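Long-range contact in archaeosine synthase (Pyrobaculum calidifontis, PDB 5K0P), which converts the nitrile of preQ0-modified tRNA to the formamidine of archaeosine, using free ammonium, as a tunnel-fold homodecamer: residues D28-S33 against I60-L65. Residues are numbered along the deposited sequence; the frame is centred on the assembly and turned at random.
Sequences DSFEVS and ILHEEL
H62 reaches from the first turn of helix 62-77 to strand 27-37, where D28 lies over one face of its imidazole and F30 over the opposite one, a compact case of a ring layered between two side chains while hydrogen bonds hold its nitrogens. Its CB points toward the strand, and CG, anti to the carbonyl carbon (chi1 -66°), carries the ring on in between D28 and F30. Farther out, H62 CD2 lies 3.8 Å from D28 OD2, ND1 is hydrogen-bonded to S88 OG, and H62 CE1 packs 3.9 Å from F30 CB. At the tip, NE2 bonds to S19 OG, fixing the ring's rotation together with S88; D28 OD2 is 3.3 Å from H62 NE2, at an angle too poor for a hydrogen bond. The F30 ring turns an edge to the H62 face opposite D28, the planes at 73°, while F30 CE2 touches L65 CD1 at 3.5 Å. D28 OD2 accepts from two waters, one also donating to I60 O and the other accepting from H62 N. An alanine at H62 would probably leave both serine hydroxyls without these partners and open a gap between D28 and F30. D28, the probable proton donor/acceptor, lies near the thioimide-forming C21; D28, H62 and E63 bind substrate in a site shared with an adjacent subunit, the intersubunit active site of the tunnel fold.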
loop_
_atom_site.group_PDB
_atom_site.type_symbol
_atom_site.label_atom_id
_atom_site.label_comp_id
_atom_site.label_asym_id
_atom_site.label_seq_id
_atom_site.Cartn_x
_atom_site.Cartn_y
_atom_site.Cartn_z
ATOM N N ASP A 28 -24.897 1.595 -12.981
ATOM C CA ASP A 28 -24.608 1.289 -11.611
ATOM C C ASP A 28 -23.504 0.240 -11.730
ATOM O O ASP A 28 -23.766 -0.955 -11.909
ATOM C CB ASP A 28 -25.894 0.734 -10.982
ATOM C CG ASP A 28 -25.931 0.859 -9.455
ATOM O OD1 ASP A 28 -24.951 1.345 -8.884
ATOM O OD2 ASP A 28 -26.937 0.432 -8.826
ATOM N N SER A 29 -22.279 0.711 -11.626
ATOM C CA SER A 29 -21.102 -0.119 -11.766
ATOM C C SER A 29 -20.804 -0.922 -10.465
ATOM O O SER A 29 -21.164 -0.508 -9.424
ATOM C CB SER A 29 -19.985 0.813 -12.232
ATOM O OG SER A 29 -18.747 0.132 -12.257
ATOM N N PHE A 30 -20.317 -2.145 -10.550
ATOM C CA PHE A 30 -20.028 -2.968 -9.411
ATOM C C PHE A 30 -18.836 -3.873 -9.557
ATOM O O PHE A 30 -18.393 -4.167 -10.662
ATOM C CB PHE A 30 -21.258 -3.794 -8.928
ATOM C CG PHE A 30 -21.825 -4.771 -9.913
ATOM C CD1 PHE A 30 -21.350 -6.010 -10.001
ATOM C CD2 PHE A 30 -22.863 -4.397 -10.756
ATOM C CE1 PHE A 30 -21.881 -6.932 -10.889
ATOM C CE2 PHE A 30 -23.399 -5.249 -11.674
ATOM C CZ PHE A 30 -22.925 -6.567 -11.750
ATOM N N GLU A 31 -18.337 -4.324 -8.391
ATOM C CA GLU A 31 -17.467 -5.430 -8.332
ATOM C C GLU A 31 -18.220 -6.618 -7.670
ATOM O O GLU A 31 -18.831 -6.483 -6.649
ATOM C CB GLU A 31 -16.194 -4.990 -7.534
ATOM C CG GLU A 31 -15.159 -6.104 -7.594
ATOM C CD GLU A 31 -14.079 -5.998 -6.533
ATOM O OE1 GLU A 31 -14.354 -6.315 -5.305
ATOM O OE2 GLU A 31 -12.953 -5.646 -6.962
ATOM N N VAL A 32 -18.132 -7.788 -8.249
ATOM C CA VAL A 32 -18.789 -8.966 -7.710
ATOM C C VAL A 32 -17.786 -10.047 -7.425
ATOM O O VAL A 32 -16.876 -10.300 -8.251
ATOM C CB VAL A 32 -19.925 -9.443 -8.615
ATOM C CG1 VAL A 32 -19.453 -9.797 -10.042
ATOM C CG2 VAL A 32 -20.624 -10.673 -8.006
ATOM N N SER A 33 -17.928 -10.645 -6.249
ATOM C CA SER A 33 -17.057 -11.763 -5.774
ATOM C C SER A 33 -17.992 -12.942 -5.541
ATOM O O SER A 33 -18.999 -12.758 -4.896
ATOM C CB SER A 33 -16.362 -11.405 -4.456
ATOM O OG SER A 33 -15.445 -10.381 -4.697
ATOM N N ILE A 60 -32.101 -3.111 -11.914
ATOM C CA ILE A 60 -32.170 -4.067 -10.826
ATOM C C ILE A 60 -31.390 -3.516 -9.677
ATOM O O ILE A 60 -30.293 -3.042 -9.902
ATOM C CB ILE A 60 -31.608 -5.444 -11.241
ATOM C CG1 ILE A 60 -31.771 -6.461 -10.083
ATOM C CG2 ILE A 60 -30.153 -5.409 -11.764
ATOM C CD1 ILE A 60 -31.444 -7.868 -10.539
ATOM N N LEU A 61 -31.938 -3.542 -8.472
ATOM C CA LEU A 61 -31.163 -3.077 -7.288
ATOM C C LEU A 61 -30.002 -4.054 -6.977
ATOM O O LEU A 61 -30.152 -5.271 -7.202
ATOM C CB LEU A 61 -32.050 -3.039 -6.044
ATOM C CG LEU A 61 -33.179 -2.068 -6.136
ATOM C CD1 LEU A 61 -34.119 -2.363 -4.991
ATOM C CD2 LEU A 61 -32.702 -0.618 -6.128
ATOM N N HIS A 62 -28.847 -3.548 -6.511
ATOM C CA HIS A 62 -27.762 -4.496 -6.167
ATOM C C HIS A 62 -28.127 -5.540 -5.083
ATOM O O HIS A 62 -27.627 -6.687 -5.123
ATOM C CB HIS A 62 -26.395 -3.802 -5.935
ATOM C CG HIS A 62 -25.841 -3.157 -7.190
ATOM N ND1 HIS A 62 -24.813 -2.231 -7.189
ATOM C CD2 HIS A 62 -26.222 -3.294 -8.492
ATOM C CE1 HIS A 62 -24.566 -1.845 -8.432
ATOM N NE2 HIS A 62 -25.427 -2.467 -9.243
ATOM N N GLU A 63 -29.016 -5.165 -4.177
ATOM C CA GLU A 63 -29.496 -6.104 -3.186
ATOM C C GLU A 63 -30.177 -7.301 -3.840
ATOM O O GLU A 63 -30.090 -8.398 -3.297
ATOM C CB GLU A 63 -30.433 -5.426 -2.141
ATOM C CG GLU A 63 -31.778 -4.982 -2.715
ATOM C CD GLU A 63 -32.560 -3.917 -1.901
ATOM O OE1 GLU A 63 -33.747 -4.199 -1.498
ATOM O OE2 GLU A 63 -32.056 -2.783 -1.712
ATOM N N GLU A 64 -30.846 -7.091 -4.992
ATOM C CA GLU A 64 -31.552 -8.144 -5.744
ATOM C C GLU A 64 -30.601 -8.872 -6.633
ATOM O O GLU A 64 -30.694 -10.079 -6.812
ATOM C CB GLU A 64 -32.683 -7.565 -6.616
ATOM C CG GLU A 64 -33.805 -7.036 -5.798
ATOM C CD GLU A 64 -34.690 -6.022 -6.559
ATOM O OE1 GLU A 64 -34.436 -5.556 -7.730
ATOM O OE2 GLU A 64 -35.660 -5.643 -5.934
ATOM N N LEU A 65 -29.740 -8.102 -7.266
ATOM C CA LEU A 65 -28.693 -8.681 -8.091
ATOM C C LEU A 65 -27.887 -9.719 -7.334
ATOM O O LEU A 65 -27.717 -10.816 -7.871
ATOM C CB LEU A 65 -27.781 -7.587 -8.695
ATOM C CG LEU A 65 -26.822 -8.038 -9.845
ATOM C CD1 LEU A 65 -26.430 -6.782 -10.665
ATOM C CD2 LEU A 65 -25.574 -8.783 -9.315
HETATM O O HOH W 1 -28.402 -1.269 -10.553
HETATM O O HOH W 2 -28.449 -0.735 -6.412
#